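Local coordinates for Lmo0740 protein (Listeria monocytogenes, PDB 4RFA), which probably activates transcription as a dimeric regulator of the Crp family built round a cyclic nucleotide-binding-type domain, at residues 55-60 and 75-80; 38-43 and 97-102; 32-37 and 104-109. All blocks are in the same frame, centred on the assembly; numbering follows the deposited sequence. Where two conformers were deposited one is given.

Interaction 1. Residues 55-60 and 75-80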
loop_
_atom_site.group_PDB
_atom_site.type_symbol
_atom_site.label_atom_id
_atom_site.label_comp_id
_atom_site.label_asym_id
_atom_site.label_seq_id
_atom_site.Cartn_x
_atom_site.Cartn_y
_atom_site.Cartn_z
ATOM N N GLU A 55 20.402 6.112 -3.063
ATOM C CA GLU A 55 21.009 4.990 -3.761
ATOM C C GLU A 55 20.976 3.731 -2.939
ATOM O O GLU A 55 20.939 3.789 -1.714
ATOM C CB GLU A 55 22.452 5.339 -4.167
ATOM C CG GLU A 55 23.399 5.530 -3.027
ATOM C CD GLU A 55 24.833 5.899 -3.474
ATOM O OE1 GLU A 55 25.006 6.808 -4.318
ATOM O OE2 GLU A 55 25.792 5.279 -2.951
ATOM N N GLY A 56 20.998 2.583 -3.609
ATOM C CA GLY A 56 20.918 1.281 -2.930
ATOM C C GLY A 56 19.496 0.748 -2.688
ATOM O O GLY A 56 18.507 1.410 -2.995
ATOM N N TYR A 57 19.417 -0.445 -2.095
ATOM C CA TYR A 57 18.172 -1.189 -1.975
ATOM C C TYR A 57 18.070 -1.754 -0.591
ATOM O O TYR A 57 19.060 -2.127 0.029
ATOM C CB TYR A 57 18.117 -2.326 -3.014
ATOM C CG TYR A 57 18.048 -1.817 -4.438
ATOM C CD1 TYR A 57 19.183 -1.533 -5.172
ATOM C CD2 TYR A 57 16.838 -1.611 -5.035
ATOM C CE1 TYR A 57 19.089 -1.059 -6.479
ATOM C CE2 TYR A 57 16.732 -1.141 -6.303
ATOM C CZ TYR A 57 17.857 -0.853 -7.023
ATOM O OH TYR A 57 17.688 -0.393 -8.300
ATOM N N ALA A 58 16.875 -1.773 -0.063
ATOM C CA ALA A 58 16.646 -2.514 1.156
ATOM C C ALA A 58 15.427 -3.393 1.015
ATOM O O ALA A 58 14.701 -3.295 0.037
ATOM C CB ALA A 58 16.475 -1.554 2.332
ATOM N N ALA A 59 15.192 -4.223 2.028
ATOM C CA ALA A 59 14.010 -5.084 2.096
ATOM C C ALA A 59 13.279 -4.884 3.371
ATOM O O ALA A 59 13.892 -4.842 4.441
ATOM C CB ALA A 59 14.414 -6.556 1.997
ATOM N N VAL A 60 11.962 -4.792 3.269
ATOM C CA VAL A 60 11.101 -4.772 4.441
ATOM C C VAL A 60 10.645 -6.236 4.739
ATOM O O VAL A 60 10.011 -6.888 3.912
ATOM C CB VAL A 60 9.871 -3.883 4.175
ATOM C CG1 VAL A 60 9.027 -3.714 5.408
ATOM C CG2 VAL A 60 10.289 -2.514 3.618
ATOM N N PHE A 75 10.412 -4.456 -1.452
ATOM C CA PHE A 75 11.685 -3.797 -1.503
ATOM C C PHE A 75 11.564 -2.281 -1.412
ATOM O O PHE A 75 10.583 -1.737 -1.805
ATOM C CB PHE A 75 12.416 -4.200 -2.772
ATOM C CG PHE A 75 12.831 -5.634 -2.759
ATOM C CD1 PHE A 75 13.967 -6.028 -2.051
ATOM C CD2 PHE A 75 12.045 -6.602 -3.341
ATOM C CE1 PHE A 75 14.334 -7.365 -1.967
ATOM C CE2 PHE A 75 12.395 -7.961 -3.255
ATOM C CZ PHE A 75 13.538 -8.345 -2.556
ATOM N N VAL A 76 12.634 -1.626 -0.958
ATOM C CA VAL A 76 12.762 -0.182 -0.898
ATOM C C VAL A 76 13.770 0.180 -1.972
ATOM O O VAL A 76 14.891 -0.323 -1.955
ATOM C CB VAL A 76 13.400 0.171 0.450
ATOM C CG1 VAL A 76 13.829 1.643 0.527
ATOM C CG2 VAL A 76 12.458 -0.247 1.549
ATOM N N LEU A 77 13.370 1.052 -2.879
ATOM C CA LEU A 77 14.141 1.450 -4.043
ATOM C C LEU A 77 14.660 2.880 -3.917
ATOM O O LEU A 77 14.121 3.669 -3.139
ATOM C CB LEU A 77 13.242 1.386 -5.295
ATOM C CG LEU A 77 12.284 0.212 -5.305
ATOM C CD1 LEU A 77 11.346 0.239 -6.508
ATOM C CD2 LEU A 77 13.043 -1.109 -5.289
ATOM N N PRO A 78 15.717 3.211 -4.683
ATOM C CA PRO A 78 16.136 4.587 -4.845
ATOM C C PRO A 78 14.951 5.461 -5.219
ATOM O O PRO A 78 14.133 5.051 -6.045
ATOM C CB PRO A 78 17.183 4.513 -5.992
ATOM C CG PRO A 78 17.709 3.122 -5.956
ATOM C CD PRO A 78 16.460 2.312 -5.586
ATOM N N TYR A 79 14.827 6.606 -4.555
ATOM C CA TYR A 79 13.755 7.608 -4.743
ATOM C C TYR A 79 12.441 7.318 -4.041
ATOM O O TYR A 79 11.501 8.112 -4.153
ATOM C CB TYR A 79 13.532 7.926 -6.227
ATOM C CG TYR A 79 14.844 8.145 -6.933
ATOM C CD1 TYR A 79 15.696 9.158 -6.513
ATOM C CD2 TYR A 79 15.262 7.315 -7.968
ATOM C CE1 TYR A 79 16.922 9.367 -7.112
ATOM C CE2 TYR A 79 16.492 7.515 -8.579
ATOM C CZ TYR A 79 17.315 8.547 -8.145
ATOM O OH TYR A 79 18.545 8.775 -8.725
ATOM N N ASN A 80 12.369 6.221 -3.290
ATOM C CA ASN A 80 11.263 6.011 -2.355
ATOM C C ASN A 80 11.298 6.911 -1.142
ATOM O O ASN A 80 12.377 7.285 -0.632
ATOM C CB ASN A 80 11.230 4.554 -1.829
ATOM C CG ASN A 80 10.856 3.536 -2.892
ATOM O OD1 ASN A 80 10.993 2.345 -2.689
ATOM N ND2 ASN A 80 10.412 3.999 -4.031
#
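Tyr57 reaches Pro78 because its CG stands anti to the carbonyl carbon, beside the backbone N (chi1 -66°), which starts the ring toward the proline. Pro78 CD then lies over one face of that ring, 3.5 Å from Tyr57 CE2 and 28° off the ring normal as seen from the centroid, the geometry of a CH-pi contact. Leu77 CD2 meets the same ring at its edge, in plane, 3.8 Å from Tyr57 CE2. Phe75 turns its own ring edge to the backbone, with CD1 3.5 Å from Ala58 O, while its CE1 touches Ala59 CB.

These contacts lie at the open end of the beta hairpin of strands 58-62 and 72-76, in the beta roll. Ala58 and Val76 form a hydrogen-bonded antiparallel pair: Val76 N donates to Ala58 O at 2.8 Å with an almost straight N-H...O angle of 174°, and Ala58 N returns a bond to Val76 O at 3.1 Å. On the face carrying Ala58 and Val76, Val60 CG2 packs on Val76 CG2 at 3.8 Å. Past the paired residues, Gly56 O lies 3.4 Å from Pro78 CD, and a type II turn runs from Leu77 to Asn80. Asn80 OD1 accepts Leu77 N at 2.7 Å, tying the turn to the strand end.

Arg138 NH2, on helix 126-143, hydrogen-bonds to Phe75 O, and Val60 packs on Tyr140 of the second subunit. Helix 150-165 covers the aromatic side, where Tyr57 touches Met165 and Phe75 touches Leu161 and Met165, and strand 95-99 pairs with the other edge of strand 58-62.

Interaction 2. Residues 38-43 and 97-102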
loop_
_atom_site.group_PDB
_atom_site.type_symbol
_atom_site.label_atom_id
_atom_site.label_comp_id
_atom_site.label_asym_id
_atom_site.label_seq_id
_atom_site.Cartn_x
_atom_site.Cartn_y
_atom_site.Cartn_z
ATOM N N GLU A 38 22.761 -4.224 7.538
ATOM C CA GLU A 38 22.353 -3.274 8.556
ATOM C C GLU A 38 20.859 -3.074 8.522
ATOM O O GLU A 38 20.281 -3.168 7.447
ATOM C CB GLU A 38 22.999 -1.937 8.298
ATOM C CG GLU A 38 24.472 -1.933 8.601
ATOM C CD GLU A 38 24.968 -0.517 8.650
ATOM O OE1 GLU A 38 25.650 -0.084 7.695
ATOM O OE2 GLU A 38 24.583 0.177 9.609
ATOM N N LYS A 39 20.270 -2.783 9.681
ATOM C CA LYS A 39 18.878 -2.417 9.818
ATOM C C LYS A 39 18.695 -0.899 9.782
ATOM O O LYS A 39 19.385 -0.174 10.441
ATOM C CB LYS A 39 18.321 -2.955 11.140
ATOM C CG LYS A 39 18.193 -4.481 11.205
ATOM C CD LYS A 39 16.772 -4.950 10.917
ATOM C CE LYS A 39 16.729 -6.358 10.359
ATOM N NZ LYS A 39 17.576 -7.292 11.162
ATOM N N ILE A 40 17.730 -0.427 9.030
ATOM C CA ILE A 40 17.373 0.995 9.029
ATOM C C ILE A 40 16.268 1.163 10.086
ATOM O O ILE A 40 15.242 0.473 10.044
ATOM C CB ILE A 40 16.896 1.398 7.612
ATOM C CG1 ILE A 40 18.067 1.296 6.622
ATOM C CG2 ILE A 40 16.292 2.796 7.587
ATOM C CD1 ILE A 40 17.635 1.327 5.175
ATOM N N ILE A 41 16.479 2.037 11.058
ATOM C CA ILE A 41 15.564 2.147 12.211
ATOM C C ILE A 41 15.143 3.599 12.350
ATOM O O ILE A 41 15.988 4.471 12.326
ATOM C CB ILE A 41 16.262 1.649 13.496
ATOM C CG1 ILE A 41 16.508 0.131 13.397
ATOM C CG2 ILE A 41 15.443 1.983 14.742
ATOM C CD1 ILE A 41 17.770 -0.346 14.093
ATOM N N PHE A 42 13.847 3.862 12.472
ATOM C CA PHE A 42 13.374 5.241 12.662
ATOM C C PHE A 42 13.329 5.595 14.160
ATOM O O PHE A 42 12.567 4.984 14.896
ATOM C CB PHE A 42 11.969 5.445 12.048
ATOM C CG PHE A 42 11.785 4.833 10.669
ATOM C CD1 PHE A 42 12.735 5.016 9.670
ATOM C CD2 PHE A 42 10.636 4.099 10.373
ATOM C CE1 PHE A 42 12.559 4.462 8.414
ATOM C CE2 PHE A 42 10.448 3.543 9.118
ATOM C CZ PHE A 42 11.414 3.728 8.137
ATOM N N GLU A 43 14.135 6.565 14.609
ATOM C CA GLU A 43 14.016 7.104 15.992
ATOM C C GLU A 43 12.655 7.743 16.208
ATOM O O GLU A 43 12.281 8.647 15.474
ATOM C CB GLU A 43 15.066 8.189 16.300
ATOM C CG GLU A 43 16.314 7.716 17.023
ATOM C CD GLU A 43 17.424 7.338 16.062
ATOM O OE1 GLU A 43 17.949 8.245 15.377
ATOM O OE2 GLU A 43 17.772 6.141 15.998
ATOM N N ILE A 97 13.594 -3.458 8.444
ATOM C CA ILE A 97 14.124 -2.977 7.170
ATOM C C ILE A 97 15.605 -3.227 7.047
ATOM O O ILE A 97 16.354 -2.689 7.795
ATOM C CB ILE A 97 13.830 -1.467 7.000
ATOM C CG1 ILE A 97 12.315 -1.262 7.010
ATOM C CG2 ILE A 97 14.462 -0.946 5.712
ATOM C CD1 ILE A 97 11.826 0.168 6.970
ATOM N N THR A 98 16.015 -4.046 6.080
ATOM C CA THR A 98 17.374 -4.530 5.975
ATOM C C THR A 98 17.971 -4.145 4.648
ATOM O O THR A 98 17.339 -4.320 3.602
ATOM C CB THR A 98 17.375 -6.065 6.033
ATOM O OG1 THR A 98 16.713 -6.486 7.225
ATOM C CG2 THR A 98 18.750 -6.643 5.968
ATOM N N VAL A 99 19.201 -3.670 4.680
ATOM C CA VAL A 99 19.906 -3.237 3.516
ATOM C C VAL A 99 20.336 -4.457 2.750
ATOM O O VAL A 99 20.951 -5.363 3.315
ATOM C CB VAL A 99 21.099 -2.354 3.905
ATOM C CG1 VAL A 99 21.938 -1.990 2.700
ATOM C CG2 VAL A 99 20.552 -1.093 4.581
HETATM N N MSE A 100 20.003 -4.463 1.464
HETATM C CA MSE A 100 20.196 -5.622 0.600
HETATM C C MSE A 100 21.370 -5.523 -0.322
HETATM O O MSE A 100 21.895 -6.550 -0.818
HETATM C CB MSE A 100 18.988 -5.674 -0.322
HETATM C CG MSE A 100 17.815 -6.199 0.457
HETATM SE SE MSE A 100 17.924 -8.145 0.329
HETATM C CE MSE A 100 18.267 -8.551 2.234
ATOM N N SER A 101 21.744 -4.278 -0.606
ATOM C CA SER A 101 22.845 -3.980 -1.488
ATOM C C SER A 101 24.096 -3.708 -0.624
ATOM O O SER A 101 24.052 -3.735 0.627
ATOM C CB SER A 101 22.475 -2.821 -2.412
ATOM O OG SER A 101 22.069 -1.711 -1.655
ATOM N N GLU A 102 25.225 -3.487 -1.279
ATOM C CA GLU A 102 26.498 -3.374 -0.575
ATOM C C GLU A 102 26.479 -2.097 0.257
ATOM O O GLU A 102 26.905 -2.079 1.425
ATOM C CB GLU A 102 27.646 -3.402 -1.577
ATOM C CG GLU A 102 27.700 -4.698 -2.409
#
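Ile40 and Ile97 meet with their side chains slanted across each other in the beta roll of the cyclic nucleotide-binding-type domain, where the segment 38-43 runs beside strand 95-99. Ile97 CG2 lies 3.9 Å from both Ile40 CB and Ile40 CD1. With CG1 anti to its carbonyl carbon (chi1 -66°), Ile40 sends its longer branch toward Val99. There the two side chains stand at about a right angle, Ile40 CD1 lying 3.8 Å from Val99 CG2. The other branch of Ile97 points to Phe42: Ile97 CD1 comes within 3.8 Å of Phe42 CZ, again with the side chains at about a right angle.

The evidence for backbone pairing is a single bridge, Lys39 with Thr98, flanked by two hydrogen bonds. Val99 N donates to Glu38 O at 3.0 Å and 167°. Glu38 O also lies 3.5 Å from Val99 CG2, so that this methyl meets both Ile40 and the backbone of Glu38. Ile40 N donates to Ile97 O at 2.9 Å and 160°, and Lys39 CA-H adds a weaker C-H...O contact to Ile97 O.

Strand 58-62 backs Ile97 through Ala58 and Val60, Leu104 and Tyr34 pack on both Ile40 and Val99, and Phe42 stacks on Phe51 of strand 49-55, so that Ile40, Ile97 and Val99 are surrounded by neighbouring side chains.

The polar ends are turned otherwise. Glu38 OE1 accepts Thr35 N. Thr98 OG1 is hydrogen-bonded to Glu61 OE2, and what Lys39 brings to this hydroxyl is its aliphatic chain, Lys39 CE standing 3.1 Å from Thr98 OG1.

Interaction 3. Residues 32-37 and 104-109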
loop_
_atom_site.group_PDB
_atom_site.type_symbol
_atom_site.label_atom_id
_atom_site.label_comp_id
_atom_site.label_asym_id
_atom_site.label_seq_id
_atom_site.Cartn_x
_atom_site.Cartn_y
_atom_site.Cartn_z
ATOM N N LYS A 32 22.540 9.689 5.905
ATOM C CA LYS A 32 22.912 8.448 6.557
ATOM C C LYS A 32 23.293 7.366 5.537
ATOM O O LYS A 32 22.551 7.128 4.557
ATOM C CB LYS A 32 21.720 7.964 7.352
ATOM C CG LYS A 32 21.900 7.906 8.837
ATOM C CD LYS A 32 22.688 6.687 9.255
ATOM C CE LYS A 32 22.662 6.575 10.766
ATOM N NZ LYS A 32 23.568 5.492 11.222
ATOM N N THR A 33 24.409 6.679 5.769
ATOM C CA THR A 33 24.871 5.650 4.866
ATOM C C THR A 33 24.939 4.339 5.641
ATOM O O THR A 33 25.160 4.307 6.842
ATOM C CB THR A 33 26.229 5.967 4.210
ATOM O OG1 THR A 33 27.190 6.225 5.223
ATOM C CG2 THR A 33 26.184 7.192 3.363
ATOM N N TYR A 34 24.647 3.253 4.940
ATOM C CA TYR A 34 24.475 1.984 5.534
ATOM C C TYR A 34 25.190 0.976 4.662
ATOM O O TYR A 34 25.489 1.262 3.505
ATOM C CB TYR A 34 23.026 1.609 5.529
ATOM C CG TYR A 34 22.165 2.358 6.465
ATOM C CD1 TYR A 34 21.525 3.555 6.070
ATOM C CD2 TYR A 34 21.955 1.870 7.750
ATOM C CE1 TYR A 34 20.702 4.231 6.957
ATOM C CE2 TYR A 34 21.154 2.540 8.635
ATOM C CZ TYR A 34 20.518 3.708 8.229
ATOM O OH TYR A 34 19.722 4.324 9.158
ATOM N N THR A 35 25.434 -0.201 5.235
ATOM C CA THR A 35 26.027 -1.350 4.522
ATOM C C THR A 35 25.152 -2.590 4.623
ATOM O O THR A 35 24.227 -2.699 5.471
ATOM C CB THR A 35 27.380 -1.753 5.164
ATOM O OG1 THR A 35 27.174 -2.005 6.561
ATOM C CG2 THR A 35 28.443 -0.727 4.937
ATOM N N LEU A 36 25.535 -3.586 3.831
ATOM C CA LEU A 36 24.780 -4.822 3.698
ATOM C C LEU A 36 24.315 -5.374 5.069
ATOM O O LEU A 36 25.065 -5.412 6.005
ATOM C CB LEU A 36 25.666 -5.798 2.952
ATOM C CG LEU A 36 25.246 -7.252 2.761
ATOM C CD1 LEU A 36 26.390 -8.102 2.180
ATOM C CD2 LEU A 36 24.817 -7.893 4.069
ATOM N N ASN A 37 23.072 -5.803 5.174
ATOM C CA ASN A 37 22.494 -6.364 6.423
ATOM C C ASN A 37 22.280 -5.446 7.594
ATOM O O ASN A 37 21.618 -5.842 8.552
ATOM C CB ASN A 37 23.192 -7.637 6.931
ATOM C CG ASN A 37 22.751 -8.884 6.185
ATOM O OD1 ASN A 37 23.541 -9.814 6.020
ATOM N ND2 ASN A 37 21.510 -8.891 5.693
ATOM N N LEU A 104 23.852 1.756 0.817
ATOM C CA LEU A 104 22.683 2.532 0.649
ATOM C C LEU A 104 22.869 3.873 1.355
ATOM O O LEU A 104 23.459 3.934 2.461
ATOM C CB LEU A 104 21.491 1.765 1.227
ATOM C CG LEU A 104 20.123 2.426 1.239
ATOM C CD1 LEU A 104 19.012 1.357 1.207
ATOM C CD2 LEU A 104 19.946 3.361 2.428
HETATM N N MSE A 105 22.382 4.926 0.707
HETATM C CA MSE A 105 22.448 6.300 1.214
HETATM C C MSE A 105 21.084 6.858 1.228
HETATM O O MSE A 105 20.357 6.720 0.264
HETATM C CB MSE A 105 23.176 7.256 0.281
HETATM C CG MSE A 105 23.095 8.756 0.676
HETATM SE SE MSE A 105 24.365 9.712 -0.512
HETATM C CE MSE A 105 26.038 8.840 0.091
ATOM N N LEU A 106 20.746 7.551 2.295
ATOM C CA LEU A 106 19.492 8.276 2.335
ATOM C C LEU A 106 19.617 9.625 2.966
ATOM O O LEU A 106 20.618 9.926 3.611
ATOM C CB LEU A 106 18.446 7.445 3.078
ATOM C CG LEU A 106 18.680 7.114 4.537
ATOM C CD1 LEU A 106 18.498 8.339 5.412
ATOM C CD2 LEU A 106 17.718 6.037 4.977
ATOM N N TYR A 107 18.569 10.424 2.789
ATOM C CA TYR A 107 18.447 11.703 3.463
ATOM C C TYR A 107 17.339 11.669 4.506
ATOM O O TYR A 107 16.261 11.209 4.258
ATOM C CB TYR A 107 18.229 12.824 2.435
ATOM C CG TYR A 107 19.529 13.215 1.767
ATOM C CD1 TYR A 107 20.405 14.099 2.365
ATOM C CD2 TYR A 107 19.916 12.614 0.583
ATOM C CE1 TYR A 107 21.618 14.421 1.762
ATOM C CE2 TYR A 107 21.124 12.925 -0.026
ATOM C CZ TYR A 107 21.958 13.822 0.553
ATOM O OH TYR A 107 23.142 14.083 -0.078
ATOM N N LYS A 108 17.625 12.129 5.705
ATOM C CA LYS A 108 16.572 12.263 6.710
ATOM C C LYS A 108 16.151 13.704 6.681
ATOM O O LYS A 108 16.978 14.574 6.922
ATOM C CB LYS A 108 17.120 11.912 8.092
ATOM C CG LYS A 108 16.124 12.079 9.223
ATOM C CD LYS A 108 16.765 11.698 10.536
ATOM C CE LYS A 108 15.857 12.026 11.713
ATOM N NZ LYS A 108 16.638 11.983 12.974
ATOM N N ILE A 109 14.875 13.953 6.428
ATOM C CA ILE A 109 14.365 15.308 6.367
ATOM C C ILE A 109 13.255 15.591 7.368
ATOM O O ILE A 109 12.229 14.929 7.382
ATOM C CB ILE A 109 13.789 15.617 4.985
ATOM C CG1 ILE A 109 14.813 15.323 3.905
ATOM C CG2 ILE A 109 13.410 17.072 4.947
ATOM C CD1 ILE A 109 14.232 15.062 2.553
#
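Lys32, Thr33 and Tyr34 pair in antiparallel register with Leu106, Met105 and Leu104, the strand axes approaching to 4.8 Å with their directions 156° apart. This is the edge of the four-stranded antiparallel sheet of the beta roll: strand 29-35 is outermost within the chain, and strand 103-110 lies between it and strand 49-55. Four backbone hydrogen bonds hold the pair. Lys32 and Leu106 exchange two, the shorter being Leu106 N to Lys32 O at 2.9 Å. Tyr34 and Leu104 exchange the other two, and they are unequal: Tyr34 N to Leu104 O is 2.8 Å, whereas Leu104 N to Tyr34 O stretches to 3.2 Å. Thr33 and Met105 form the non-hydrogen-bonded pair between them.

On the face bearing Tyr34, Leu104 and Leu106, the side chains of Tyr34 and Leu104 run alongside each other in the same direction, with Tyr34 CD1 4.0 Å from Leu104 CD2. Leu106 has CG between the backbone N and the carbonyl carbon (chi1 63°), the crowded position. Its two methyls divide the work: CD2 meets Tyr34 CE1, and CD1 rests 3.8 Å from Lys32 CB.

The face with Thr33 and Met105, a selenomethionine, is more open. Met105 also packs on Val54 of strand 49-55, the neighbour on the far side of strand 103-110. Thr33 and Met105 project together from this face, and the bend at chi3 (-63°) places Met105 CE 3.7 Å from Thr33 CG2.

From the N terminus, the chain enters interaction 3 at 32-37 and interaction 2 at 38-43, then makes both halves of interaction 1, at 55-60 and 75-80, before 97-102 completes interaction 2 and 104-109 completes interaction 3. The three loops are therefore concentric and none cross: interaction 1 closes the innermost, a hairpin, and interaction 3 the outermost. Interactions 1 and 2 share the sheet in which strands 58-62 and 95-99 are neighbours. Interaction 3 belongs to the other sheet of the roll, and Glu55 O to Met105 N links it to interaction 1, while Val99 O to Asn37 N joins it to interaction 2.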